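Local coordinates for alkaline phosphatase (Thermus thermophilus, PDB 7KWD) that removes phosphate groups from phosphorylated compounds as a zinc- and magnesium-dependent homodimeric alkaline phosphatase, at the interface of chains A and B. Residues are numbered along the deposited sequence; one frame, centred on the assembly and turned at random. Chains: chain A/B, Alkaline phosphatase.

The interface of chains A and B. Residues chain A 327, 332-333, 335-336; chain B 90, 92, 110.
In this homodimer of the alkaline phosphatase family, the turn at the end of the 3-10 helix 330-332 of chain A settles on the loop of chain B that carries B:Ser90 and B:Val92, with the A:Tyr332 carbonyl meeting the B:Ser90 hydroxyl. The patch has a twin across the two-fold, and its centre lies about 32 Å from A:Ser95, the predicted phosphoserine nucleophile, so it more likely serves dimer assembly than catalysis. B:Ser90 OG donates to A:Tyr332 O at 2.8 Å, approaching nearly head-on to the carbonyl (163° at the oxygen). The serine oxygen is swung opposite the backbone N (chi1 173°), which carries it across to chain A. A:Ser335 OG donates to the same oxygen at 2.8 Å, tilted out of the carbonyl plane, so one acceptor is gripped from both chains. Within chain B, B:Ser90 OG lies 2.7 Å from B:Val92 O, and its one hydrogen is presumably shared or alternates between the two carbonyls; it also accepts from B:Val92 N at 3.1 Å. Replacing B:Ser90 by alanine removes the hydroxyl, which would probably leave the A:Tyr332 carbonyl without its donor from the other chain and the B:Val92 amide without this acceptor, and take the same hydroxyl from B:Val92 O. Beside this network B:Val92 presses its CB against A:Ser335 CB at 3.5 Å, a tight fit. Its CG1 branch reaches A:Gly327 CA at 3.6 Å; that same glycine carbon sits over the rim of one face of the A:Tyr332 ring. Further out, A:Leu333 and B:Asn110 lie alongside each other, pointing opposite ways, with leucine CD2 3.9 Å from asparagine CB.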
loop_
_atom_site.group_PDB
_atom_site.type_symbol
_atom_site.label_atom_id
_atom_site.label_comp_id
_atom_site.label_asym_id
_atom_site.label_seq_id
_atom_site.Cartn_x
_atom_site.Cartn_y
_atom_site.Cartn_z
ATOM N N GLY A 327 11.475 1.564 8.215
ATOM C CA GLY A 327 12.668 2.350 8.475
ATOM C C GLY A 327 13.422 1.795 9.665
ATOM O O GLY A 327 12.839 1.542 10.720
ATOM N N TYR A 332 16.950 6.036 9.305
ATOM C CA TYR A 332 16.491 4.909 8.470
ATOM C C TYR A 332 17.546 4.506 7.451
ATOM O O TYR A 332 17.253 3.868 6.433
ATOM C CB TYR A 332 15.156 5.207 7.773
ATOM C CG TYR A 332 14.005 5.507 8.700
ATOM C CD1 TYR A 332 14.015 5.100 10.028
ATOM C CD2 TYR A 332 12.894 6.196 8.235
ATOM C CE1 TYR A 332 12.940 5.368 10.851
ATOM C CE2 TYR A 332 11.844 6.483 9.047
ATOM C CZ TYR A 332 11.858 6.060 10.359
ATOM O OH TYR A 332 10.766 6.362 11.152
ATOM N N LEU A 333 18.806 4.791 7.761
ATOM C CA LEU A 333 19.856 4.521 6.795
ATOM C C LEU A 333 20.179 3.059 6.659
ATOM O O LEU A 333 20.831 2.689 5.675
ATOM C CB LEU A 333 21.126 5.274 7.155
ATOM C CG LEU A 333 21.068 6.753 6.782
ATOM C CD1 LEU A 333 22.265 7.501 7.337
ATOM C CD2 LEU A 333 21.015 6.933 5.262
ATOM N N SER A 335 17.847 0.637 6.331
ATOM C CA SER A 335 16.601 -0.074 6.032
ATOM C C SER A 335 16.773 -1.163 4.984
ATOM O O SER A 335 15.986 -2.125 4.966
ATOM C CB SER A 335 15.537 0.924 5.569
ATOM O OG SER A 335 15.258 1.884 6.590
ATOM N N SER A 336 17.776 -1.048 4.104
ATOM C CA SER A 336 17.942 -2.078 3.080
ATOM C C SER A 336 18.506 -3.397 3.607
ATOM O O SER A 336 18.478 -4.395 2.875
ATOM C CB SER A 336 18.842 -1.582 1.949
ATOM O OG SER A 336 18.281 -0.432 1.336
ATOM N N SER B 90 19.173 3.756 0.950
ATOM C CA SER B 90 18.175 3.026 1.715
ATOM C C SER B 90 16.891 2.907 0.906
ATOM O O SER B 90 16.444 3.875 0.282
ATOM C CB SER B 90 17.877 3.725 3.051
ATOM O OG SER B 90 16.789 3.116 3.733
ATOM N N VAL B 92 14.103 2.598 2.326
ATOM C CA VAL B 92 13.133 3.359 3.085
ATOM C C VAL B 92 13.728 4.731 3.289
ATOM O O VAL B 92 14.798 4.864 3.899
ATOM C CB VAL B 92 12.789 2.711 4.430
ATOM C CG1 VAL B 92 11.914 3.660 5.240
ATOM C CG2 VAL B 92 12.119 1.335 4.212
ATOM N N ASN B 110 19.566 10.220 3.301
ATOM C CA ASN B 110 18.614 10.666 4.321
ATOM C C ASN B 110 19.303 11.623 5.295
ATOM O O ASN B 110 20.390 11.324 5.780
ATOM C CB ASN B 110 18.066 9.474 5.120
ATOM C CG ASN B 110 17.266 8.476 4.273
ATOM O OD1 ASN B 110 16.976 8.723 3.111
ATOM N ND2 ASN B 110 16.920 7.314 4.880
#